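Putative protease (Parabacteroides distasonis ATCC 8503, PDB 3KD4) is of unknown function but is probably an exported protein, tentatively classed as a protease, with a central domain that is probably transglutaminase-like. Local coordinates at residues A[244-255]-A[294-303]; A[306-317]-A[352-363]. All coordinates share one frame; numbering follows the deposited sequence.

The two contacts follow each other along the chain: helix 287-300, which supplies one side of interaction 1, runs on through a short turn into strand 305-312, which supplies one side of interaction 2. Their centres lie about 22 Å apart, and they touch where CB of Asn295 packs on CG2 of Val307. Interaction 1 is a buried helix-helix contact, almost wholly aliphatic, with a single lysine-to-carbonyl bond at one end. Interaction 2 pairs two neighbouring strands of a five-stranded antiparallel sheet and is only partly buried. Its middle is backbone hydrogen bonding flanked by apolar side chains, while its ends turn polar, with a carboxylate, serines, waters and a glycerol.

Interaction 1: A[244-255]-A[294-303]; sequences EQEKVNIIRDHI and LNVMLNAAGI
With chi1 at -61°, Ile251 holds CG2 anti to its own N, and this methyl drops between CB of Met297, a selenomethionine, at 3.6 Å and CD1 of Leu294. The same torsion puts CG1 beside the N, and chi2 of -63° then turns CD1 toward the Met297 CE methyl. In Ile303 CG1 stands anti to the carbonyl carbon and chi2 of -67° turns CD1 to 3.6 Å from Glu244 CB, while its CG2 branch lies 3.8 Å from Val248 CG2, the two side chains crossing at about a right angle. One turn on from Ile251, Ile255 sets CD1 3.5 Å from CA of Leu294, with Met297 SE on its flank. Helix segments 244-255 and 294-300 pack nearly antiparallel, their axes 9.9 Å apart at closest approach, consistent with the helical half of a transglutaminase-like fold; strands 327-334 and 337-341 cover Val248 and Leu294. Leu298 fills the middle, CD2 reaching Ile251 CB at 3.9 Å. Beyond it, the helix ends in a Schellman motif with Gly302 at positive phi. The extended chain of Lys247 spans to this end, where NZ gives a 3.1 Å hydrogen bond to Ala301 O, nearly in line with the carbonyl.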
loop_
_atom_site.group_PDB
_atom_site.type_symbol
_atom_site.label_atom_id
_atom_site.label_comp_id
_atom_site.label_asym_id
_atom_site.label_seq_id
_atom_site.Cartn_x
_atom_site.Cartn_y
_atom_site.Cartn_z
ATOM N N GLU A 244 7.068 -22.317 22.647
ATOM C CA GLU A 244 7.532 -21.635 21.447
ATOM C C GLU A 244 6.783 -20.342 21.169
ATOM O O GLU A 244 7.372 -19.385 20.689
ATOM C CB GLU A 244 7.434 -22.573 20.271
ATOM C CG GLU A 244 8.478 -23.636 20.335
ATOM C CD GLU A 244 8.499 -24.509 19.098
ATOM O OE1 GLU A 244 7.816 -24.173 18.098
ATOM O OE2 GLU A 244 9.215 -25.538 19.138
ATOM N N GLN A 245 5.493 -20.298 21.501
ATOM C CA GLN A 245 4.727 -19.111 21.240
ATOM C C GLN A 245 5.256 -17.932 22.071
ATOM O O GLN A 245 5.290 -16.784 21.605
ATOM C CB GLN A 245 3.245 -19.342 21.497
ATOM C CG GLN A 245 2.367 -18.129 21.139
ATOM C CD GLN A 245 2.414 -17.806 19.651
ATOM O OE1 GLN A 245 2.084 -18.642 18.841
ATOM N NE2 GLN A 245 2.845 -16.598 19.299
ATOM N N GLU A 246 5.656 -18.223 23.307
ATOM C CA GLU A 246 6.135 -17.186 24.204
ATOM C C GLU A 246 7.406 -16.595 23.590
ATOM O O GLU A 246 7.603 -15.404 23.613
ATOM C CB GLU A 246 6.418 -17.763 25.609
ATOM C CG GLU A 246 6.941 -16.709 26.567
ATOM C CD GLU A 246 7.228 -17.231 27.969
ATOM O OE1 GLU A 246 6.655 -18.276 28.365
ATOM O OE2 GLU A 246 8.046 -16.587 28.669
ATOM N N LYS A 247 8.252 -17.452 23.033
ATOM C CA LYS A 247 9.480 -16.993 22.410
ATOM C C LYS A 247 9.219 -16.046 21.248
ATOM O O LYS A 247 9.887 -15.009 21.125
ATOM C CB LYS A 247 10.309 -18.164 21.929
ATOM C CG LYS A 247 10.809 -19.079 23.008
ATOM C CD LYS A 247 11.652 -20.126 22.347
ATOM C CE LYS A 247 12.334 -21.050 23.314
ATOM N NZ LYS A 247 13.215 -21.949 22.497
ATOM N N VAL A 248 8.259 -16.394 20.394
ATOM C CA VAL A 248 7.878 -15.512 19.282
ATOM C C VAL A 248 7.400 -14.169 19.852
ATOM O O VAL A 248 7.811 -13.095 19.398
ATOM C CB VAL A 248 6.776 -16.145 18.354
ATOM C CG1 VAL A 248 6.260 -15.105 17.319
ATOM C CG2 VAL A 248 7.295 -17.432 17.669
ATOM N N ASN A 249 6.553 -14.222 20.867
ATOM C CA ASN A 249 6.013 -12.984 21.444
ATOM C C ASN A 249 7.088 -12.083 22.015
ATOM O O ASN A 249 7.054 -10.880 21.818
ATOM C CB ASN A 249 4.999 -13.302 22.531
ATOM C CG ASN A 249 3.823 -14.117 22.017
ATOM O OD1 ASN A 249 3.546 -14.160 20.804
ATOM N ND2 ASN A 249 3.115 -14.757 22.944
ATOM N N ILE A 250 8.044 -12.677 22.711
ATOM C CA ILE A 250 9.142 -11.919 23.297
ATOM C C ILE A 250 9.934 -11.199 22.189
ATOM O O ILE A 250 10.166 -9.983 22.264
ATOM C CB ILE A 250 10.058 -12.838 24.144
ATOM C CG1 ILE A 250 9.337 -13.254 25.443
ATOM C CG2 ILE A 250 11.382 -12.124 24.473
ATOM C CD1 ILE A 250 10.032 -14.389 26.253
ATOM N N ILE A 251 10.266 -11.924 21.122
ATOM C CA ILE A 251 11.084 -11.368 20.050
ATOM C C ILE A 251 10.304 -10.282 19.288
ATOM O O ILE A 251 10.775 -9.153 19.127
ATOM C CB ILE A 251 11.601 -12.460 19.090
ATOM C CG1 ILE A 251 12.484 -13.484 19.832
ATOM C CG2 ILE A 251 12.354 -11.824 17.878
ATOM C CD1 ILE A 251 13.754 -12.927 20.434
ATOM N N ARG A 252 9.105 -10.619 18.839
ATOM C CA ARG A 252 8.234 -9.671 18.150
ATOM C C ARG A 252 8.016 -8.394 18.964
ATOM O O ARG A 252 8.123 -7.300 18.444
ATOM C CB ARG A 252 6.888 -10.331 17.861
ATOM C CG ARG A 252 6.003 -9.587 16.897
ATOM C CD ARG A 252 4.580 -10.176 16.874
ATOM N NE ARG A 252 4.021 -10.084 18.213
ATOM C CZ ARG A 252 3.729 -11.105 19.017
ATOM N NH1 ARG A 252 3.858 -12.377 18.612
ATOM N NH2 ARG A 252 3.275 -10.851 20.249
ATOM N N ASP A 253 7.685 -8.538 20.241
ATOM C CA ASP A 253 7.408 -7.379 21.086
ATOM C C ASP A 253 8.658 -6.567 21.311
ATOM O O ASP A 253 8.602 -5.343 21.302
ATOM C CB ASP A 253 6.826 -7.807 22.432
ATOM C CG ASP A 253 5.410 -8.361 22.299
ATOM O OD1 ASP A 253 4.775 -8.127 21.246
ATOM O OD2 ASP A 253 4.943 -9.039 23.235
ATOM N N HIS A 254 9.796 -7.227 21.518
ATOM C CA HIS A 254 11.031 -6.465 21.638
ATOM C C HIS A 254 11.273 -5.574 20.423
ATOM O O HIS A 254 11.630 -4.407 20.574
ATOM C CB HIS A 254 12.248 -7.332 21.826
ATOM C CG HIS A 254 13.482 -6.526 22.082
ATOM N ND1 HIS A 254 13.783 -6.014 23.328
ATOM C CD2 HIS A 254 14.452 -6.085 21.243
ATOM C CE1 HIS A 254 14.903 -5.315 23.248
ATOM N NE2 HIS A 254 15.334 -5.352 21.996
ATOM N N ILE A 255 11.067 -6.131 19.224
ATOM C CA ILE A 255 11.280 -5.378 18.016
ATOM C C ILE A 255 10.252 -4.277 17.847
ATOM O O ILE A 255 10.614 -3.132 17.587
ATOM C CB ILE A 255 11.391 -6.280 16.742
ATOM C CG1 ILE A 255 12.713 -7.046 16.796
ATOM C CG2 ILE A 255 11.377 -5.399 15.501
ATOM C CD1 ILE A 255 12.770 -8.368 16.053
ATOM N N LEU A 294 13.995 -9.600 12.620
ATOM C CA LEU A 294 13.031 -10.492 13.248
ATOM C C LEU A 294 13.320 -11.952 12.829
ATOM O O LEU A 294 13.390 -12.846 13.651
ATOM C CB LEU A 294 11.635 -10.039 12.809
ATOM C CG LEU A 294 10.374 -10.779 13.244
ATOM C CD1 LEU A 294 10.241 -10.826 14.781
ATOM C CD2 LEU A 294 9.140 -10.142 12.556
ATOM N N ASN A 295 13.496 -12.178 11.527
ATOM C CA ASN A 295 13.858 -13.504 11.020
ATOM C C ASN A 295 15.138 -14.074 11.675
ATOM O O ASN A 295 15.151 -15.230 12.133
ATOM C CB ASN A 295 14.011 -13.412 9.493
ATOM C CG ASN A 295 14.335 -14.740 8.857
ATOM O OD1 ASN A 295 13.652 -15.736 9.083
ATOM N ND2 ASN A 295 15.405 -14.763 8.083
ATOM N N VAL A 296 16.192 -13.271 11.742
ATOM C CA VAL A 296 17.457 -13.707 12.356
ATOM C C VAL A 296 17.242 -14.061 13.835
ATOM O O VAL A 296 17.708 -15.085 14.320
ATOM C CB VAL A 296 18.528 -12.620 12.249
ATOM C CG1 VAL A 296 19.706 -12.899 13.199
ATOM C CG2 VAL A 296 18.997 -12.477 10.771
HETATM N N MSE A 297 16.489 -13.230 14.533
HETATM C CA MSE A 297 16.299 -13.429 15.970
HETATM C C MSE A 297 15.387 -14.626 16.226
HETATM O O MSE A 297 15.688 -15.470 17.083
HETATM C CB MSE A 297 15.756 -12.157 16.603
HETATM C CG MSE A 297 16.764 -11.058 16.607
HETATM SE SE MSE A 297 16.204 -9.439 17.591
HETATM C CE MSE A 297 16.598 -10.145 19.380
ATOM N N LEU A 298 14.272 -14.718 15.497
ATOM C CA LEU A 298 13.406 -15.910 15.627
ATOM C C LEU A 298 14.176 -17.209 15.390
ATOM O O LEU A 298 14.128 -18.121 16.216
ATOM C CB LEU A 298 12.205 -15.848 14.695
ATOM C CG LEU A 298 11.195 -14.744 15.012
ATOM C CD1 LEU A 298 10.192 -14.610 13.846
ATOM C CD2 LEU A 298 10.487 -15.018 16.334
ATOM N N ASN A 299 14.914 -17.289 14.283
ATOM C CA ASN A 299 15.709 -18.490 14.013
ATOM C C ASN A 299 16.724 -18.779 15.108
ATOM O O ASN A 299 16.889 -19.937 15.495
ATOM C CB ASN A 299 16.385 -18.421 12.660
ATOM C CG ASN A 299 15.423 -18.749 11.527
ATOM O OD1 ASN A 299 14.966 -19.872 11.414
ATOM N ND2 ASN A 299 15.096 -17.757 10.711
ATOM N N ALA A 300 17.376 -17.738 15.619
ATOM C CA ALA A 300 18.394 -17.928 16.650
ATOM C C ALA A 300 17.742 -18.462 17.908
ATOM O O ALA A 300 18.381 -19.185 18.672
ATOM C CB ALA A 300 19.165 -16.617 16.919
ATOM N N ALA A 301 16.471 -18.111 18.116
ATOM C CA ALA A 301 15.697 -18.560 19.257
ATOM C C ALA A 301 15.061 -19.943 19.114
ATOM O O ALA A 301 14.356 -20.370 20.022
ATOM C CB ALA A 301 14.614 -17.532 19.593
ATOM N N GLY A 302 15.312 -20.652 18.014
ATOM C CA GLY A 302 14.762 -21.986 17.814
ATOM C C GLY A 302 13.405 -21.996 17.131
ATOM O O GLY A 302 12.703 -22.998 17.202
ATOM N N ILE A 303 13.012 -20.888 16.480
ATOM C CA ILE A 303 11.718 -20.827 15.757
ATOM C C ILE A 303 12.034 -20.753 14.266
ATOM O O ILE A 303 12.530 -19.721 13.763
ATOM C CB ILE A 303 10.849 -19.631 16.192
ATOM C CG1 ILE A 303 10.679 -19.611 17.715
ATOM C CG2 ILE A 303 9.471 -19.639 15.491
ATOM C CD1 ILE A 303 9.867 -20.757 18.283
#

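Interaction 2: A[306-317]-A[352-363]; sequences EVLAVYPGHLDT and LDKVVSLSGTSI. With GOL (glycerol), chain N.
Leu308 lies against Val355, Ser357 and Ile363. Its CB packs on Val355 CG1, and chi1 of -49° places CG beside the backbone N, from where the two methyls part. CD1 rests 3.8 Å from the same Val355 CG1, while CD2 settles over Ser357, 3.6 Å from its CA, and meets CD1 of Ile363 at 3.8 Å. The other sheet face carries Ala309, Tyr311 and Val356; there CG2 of Val356 nears Tyr311 CE1, and the methyl of Thr317 lies over one face of the Tyr311 ring, toward its rim. Ala309 and Val356 exchange two backbone bonds, as do Tyr311 and Lys354. At the far end, water 2 links Gly313 N, Asp353 OD1 and a glycerol hydroxyl, while Asp353 OD2 makes a salt bridge with Arg349. Glu306 reaches the Ser357-Gly360 type I turn: Ser359 OG donates to OE2, modelled doubtfully short at 2.4 Å, and Ser359 N adds a weak bond. Glu306 OE1 takes a hydrogen bond from water 1, which also meets Ser357 OG, and has a long, weak ion pair with Lys331. A leucine in place of Glu306 would probably break the water bridge to Ser357 OG and take from the Ser359 turn the carboxylate that faces it. Strands 305-312 and 353-357 are thus antiparallel neighbours in a five-stranded sheet, covered on the Tyr311 side by helix 211-222, consistent with the sheet of a transglutaminase-like domain.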
loop_
_atom_site.group_PDB
_atom_site.type_symbol
_atom_site.label_atom_id
_atom_site.label_comp_id
_atom_site.label_asym_id
_atom_site.label_seq_id
_atom_site.Cartn_x
_atom_site.Cartn_y
_atom_site.Cartn_z
ATOM N N GLU A 306 11.270 -17.530 8.070
ATOM C CA GLU A 306 11.725 -17.043 6.765
ATOM C C GLU A 306 11.052 -15.719 6.402
ATOM O O GLU A 306 9.883 -15.502 6.736
ATOM C CB GLU A 306 11.318 -18.053 5.698
ATOM C CG GLU A 306 12.395 -18.935 5.173
ATOM C CD GLU A 306 11.931 -19.699 3.912
ATOM O OE1 GLU A 306 11.047 -20.552 4.055
ATOM O OE2 GLU A 306 12.440 -19.399 2.806
ATOM N N VAL A 307 11.755 -14.881 5.651
ATOM C CA VAL A 307 11.184 -13.654 5.105
ATOM C C VAL A 307 10.306 -14.023 3.901
ATOM O O VAL A 307 10.616 -14.951 3.130
ATOM C CB VAL A 307 12.294 -12.627 4.744
ATOM C CG1 VAL A 307 11.705 -11.380 4.094
ATOM C CG2 VAL A 307 13.113 -12.258 6.009
ATOM N N LEU A 308 9.190 -13.312 3.766
ATOM C CA LEU A 308 8.267 -13.481 2.654
ATOM C C LEU A 308 8.122 -12.170 1.914
ATOM O O LEU A 308 8.072 -11.099 2.522
ATOM C CB LEU A 308 6.876 -13.886 3.172
ATOM C CG LEU A 308 6.783 -15.041 4.173
ATOM C CD1 LEU A 308 5.296 -15.310 4.531
ATOM C CD2 LEU A 308 7.454 -16.310 3.598
ATOM N N ALA A 309 8.025 -12.275 0.607
ATOM C CA ALA A 309 7.708 -11.163 -0.263
ATOM C C ALA A 309 6.245 -11.281 -0.711
ATOM O O ALA A 309 5.776 -12.375 -1.044
ATOM C CB ALA A 309 8.651 -11.145 -1.474
ATOM N N VAL A 310 5.537 -10.153 -0.719
ATOM C CA VAL A 310 4.147 -10.095 -1.154
ATOM C C VAL A 310 4.058 -9.289 -2.438
ATOM O O VAL A 310 4.497 -8.117 -2.487
ATOM C CB VAL A 310 3.246 -9.426 -0.054
ATOM C CG1 VAL A 310 1.746 -9.483 -0.432
ATOM C CG2 VAL A 310 3.500 -10.087 1.334
ATOM N N TYR A 311 3.532 -9.929 -3.476
ATOM C CA TYR A 311 3.328 -9.338 -4.780
ATOM C C TYR A 311 1.844 -9.189 -5.060
ATOM O O TYR A 311 1.021 -9.944 -4.521
ATOM C CB TYR A 311 3.824 -10.280 -5.878
ATOM C CG TYR A 311 5.289 -10.574 -5.884
ATOM C CD1 TYR A 311 5.818 -11.633 -5.156
ATOM C CD2 TYR A 311 6.150 -9.794 -6.625
ATOM C CE1 TYR A 311 7.199 -11.913 -5.217
ATOM C CE2 TYR A 311 7.482 -10.061 -6.671
ATOM C CZ TYR A 311 8.001 -11.109 -5.975
ATOM O OH TYR A 311 9.356 -11.291 -6.038
ATOM N N PRO A 312 1.496 -8.272 -5.974
ATOM C CA PRO A 312 0.136 -8.243 -6.491
ATOM C C PRO A 312 -0.243 -9.572 -7.073
ATOM O O PRO A 312 0.595 -10.294 -7.649
ATOM C CB PRO A 312 0.175 -7.169 -7.586
ATOM C CG PRO A 312 1.355 -6.320 -7.261
ATOM C CD PRO A 312 2.347 -7.206 -6.536
ATOM N N GLY A 313 -1.511 -9.912 -6.934
ATOM C CA GLY A 313 -1.958 -11.219 -7.268
ATOM C C GLY A 313 -2.044 -11.518 -8.746
ATOM O O GLY A 313 -2.055 -12.677 -9.126
ATOM N N HIS A 314 -2.081 -10.535 -9.610
ATOM C CA HIS A 314 -2.241 -10.742 -11.048
ATOM C C HIS A 314 -0.887 -10.901 -11.784
ATOM O O HIS A 314 -0.856 -11.063 -12.971
ATOM C CB HIS A 314 -3.026 -9.548 -11.640
ATOM C CG HIS A 314 -2.341 -8.220 -11.482
ATOM N ND1 HIS A 314 -2.587 -7.367 -10.421
ATOM C CD2 HIS A 314 -1.433 -7.587 -12.268
ATOM C CE1 HIS A 314 -1.852 -6.275 -10.559
ATOM N NE2 HIS A 314 -1.143 -6.386 -11.670
ATOM N N LEU A 315 0.229 -10.811 -11.065
ATOM C CA LEU A 315 1.540 -10.774 -11.712
ATOM C C LEU A 315 2.142 -12.153 -11.913
ATOM O O LEU A 315 2.002 -13.046 -11.068
ATOM C CB LEU A 315 2.531 -10.029 -10.852
ATOM C CG LEU A 315 2.513 -8.535 -10.770
ATOM C CD1 LEU A 315 3.714 -8.216 -9.850
ATOM C CD2 LEU A 315 2.623 -7.856 -12.157
ATOM N N ASP A 316 2.875 -12.299 -13.003
ATOM C CA ASP A 316 3.668 -13.493 -13.200
ATOM C C ASP A 316 4.948 -13.302 -12.434
ATOM O O ASP A 316 5.837 -12.593 -12.882
ATOM C CB ASP A 316 3.954 -13.693 -14.677
ATOM C CG ASP A 316 4.917 -14.865 -14.934
ATOM O OD1 ASP A 316 5.400 -15.526 -13.996
ATOM O OD2 ASP A 316 5.209 -15.075 -16.102
ATOM N N THR A 317 5.037 -13.919 -11.266
ATOM C CA THR A 317 6.173 -13.693 -10.382
ATOM C C THR A 317 7.445 -14.434 -10.853
ATOM O O THR A 317 8.514 -14.154 -10.356
ATOM C CB THR A 317 5.848 -14.013 -8.898
ATOM O OG1 THR A 317 5.447 -15.367 -8.774
ATOM C CG2 THR A 317 4.712 -13.113 -8.415
ATOM N N LEU A 352 -5.870 -12.587 -2.546
ATOM C CA LEU A 352 -5.797 -11.433 -3.450
ATOM C C LEU A 352 -4.344 -11.179 -3.909
ATOM O O LEU A 352 -4.106 -10.644 -4.967
ATOM C CB LEU A 352 -6.359 -10.193 -2.767
ATOM C CG LEU A 352 -7.886 -10.154 -2.570
ATOM C CD1 LEU A 352 -8.309 -8.792 -2.039
ATOM C CD2 LEU A 352 -8.618 -10.468 -3.878
ATOM N N ASP A 353 -3.381 -11.575 -3.089
ATOM C CA ASP A 353 -1.972 -11.334 -3.345
ATOM C C ASP A 353 -1.221 -12.657 -3.462
ATOM O O ASP A 353 -1.711 -13.683 -3.051
ATOM C CB ASP A 353 -1.363 -10.542 -2.190
ATOM C CG ASP A 353 -1.981 -9.145 -2.042
ATOM O OD1 ASP A 353 -2.531 -8.599 -3.026
ATOM O OD2 ASP A 353 -1.932 -8.615 -0.921
ATOM N N LYS A 354 -0.030 -12.584 -4.024
ATOM C CA LYS A 354 0.847 -13.736 -4.181
ATOM C C LYS A 354 1.968 -13.577 -3.174
ATOM O O LYS A 354 2.644 -12.547 -3.141
ATOM C CB LYS A 354 1.381 -13.800 -5.610
ATOM C CG LYS A 354 0.504 -14.611 -6.547
ATOM C CD LYS A 354 0.897 -14.439 -8.021
ATOM C CE LYS A 354 -0.118 -15.128 -8.946
ATOM N NZ LYS A 354 0.495 -15.399 -10.271
ATOM N N VAL A 355 2.152 -14.583 -2.344
ATOM C CA VAL A 355 3.136 -14.533 -1.271
ATOM C C VAL A 355 4.190 -15.580 -1.567
ATOM O O VAL A 355 3.859 -16.742 -1.828
ATOM C CB VAL A 355 2.457 -14.760 0.072
ATOM C CG1 VAL A 355 3.469 -14.827 1.231
ATOM C CG2 VAL A 355 1.399 -13.677 0.273
ATOM N N VAL A 356 5.450 -15.161 -1.586
ATOM C CA VAL A 356 6.551 -16.084 -1.901
ATOM C C VAL A 356 7.665 -15.930 -0.899
ATOM O O VAL A 356 8.112 -14.786 -0.640
ATOM C CB VAL A 356 7.098 -15.818 -3.311
ATOM C CG1 VAL A 356 8.128 -16.889 -3.677
ATOM C CG2 VAL A 356 5.976 -15.746 -4.341
ATOM N N SER A 357 8.136 -17.035 -0.311
ATOM C CA SER A 357 9.297 -16.980 0.569
ATOM C C SER A 357 10.576 -16.606 -0.234
ATOM O O SER A 357 10.627 -16.797 -1.443
ATOM C CB SER A 357 9.508 -18.331 1.245
ATOM O OG SER A 357 10.007 -19.275 0.326
ATOM N N LEU A 358 11.587 -16.069 0.431
ATOM C CA LEU A 358 12.873 -15.751 -0.229
ATOM C C LEU A 358 13.636 -16.964 -0.761
ATOM O O LEU A 358 14.471 -16.830 -1.664
ATOM C CB LEU A 358 13.794 -14.925 0.677
ATOM C CG LEU A 358 13.309 -13.532 1.121
ATOM C CD1 LEU A 358 14.468 -12.613 1.544
ATOM C CD2 LEU A 358 12.439 -12.833 0.108
ATOM N N SER A 359 13.302 -18.144 -0.262
ATOM C CA SER A 359 13.809 -19.382 -0.822
ATOM C C SER A 359 12.943 -19.813 -2.000
ATOM O O SER A 359 13.209 -20.833 -2.569
ATOM C CB SER A 359 13.867 -20.486 0.239
ATOM O OG SER A 359 12.584 -20.745 0.773
ATOM N N GLY A 360 11.903 -19.057 -2.363
ATOM C CA GLY A 360 11.182 -19.285 -3.621
ATOM C C GLY A 360 9.893 -20.079 -3.661
ATOM O O GLY A 360 9.398 -20.405 -4.748
ATOM N N THR A 361 9.328 -20.395 -2.506
ATOM C CA THR A 361 8.101 -21.172 -2.411
ATOM C C THR A 361 6.889 -20.250 -2.310
ATOM O O THR A 361 6.822 -19.382 -1.438
ATOM C CB THR A 361 8.143 -22.060 -1.142
ATOM O OG1 THR A 361 9.288 -22.896 -1.220
ATOM C CG2 THR A 361 6.848 -22.937 -0.932
ATOM N N SER A 362 5.947 -20.436 -3.231
ATOM C CA SER A 362 4.670 -19.752 -3.178
ATOM C C SER A 362 3.858 -20.298 -1.988
ATOM O O SER A 362 3.930 -21.476 -1.655
ATOM C CB SER A 362 3.882 -19.987 -4.463
ATOM O OG SER A 362 4.663 -19.583 -5.583
ATOM N N ILE A 363 3.131 -19.417 -1.332
ATOM C CA ILE A 363 2.311 -19.796 -0.170
ATOM C C ILE A 363 0.859 -19.402 -0.411
ATOM O O ILE A 363 0.551 -18.245 -0.651
ATOM C CB ILE A 363 2.794 -19.134 1.092
ATOM C CG1 ILE A 363 4.268 -19.443 1.309
ATOM C CG2 ILE A 363 1.935 -19.603 2.307
ATOM C CD1 ILE A 363 4.861 -18.812 2.549
HETATM C C1 GOL N . -4.812 -8.670 -8.543
HETATM O O1 GOL N . -3.675 -7.831 -8.387
HETATM C C2 GOL N . -5.688 -8.869 -7.280
HETATM O O2 GOL N . -6.000 -10.242 -7.076
HETATM C C3 GOL N . -7.004 -8.120 -7.392
HETATM O O3 GOL N . -6.821 -6.792 -6.982
HETATM O O HOH W 1 9.791 -21.498 2.013
HETATM O O HOH W 2 -3.326 -7.925 -5.562
HETATM O O HOH W 3 3.050 -16.128 -10.829
#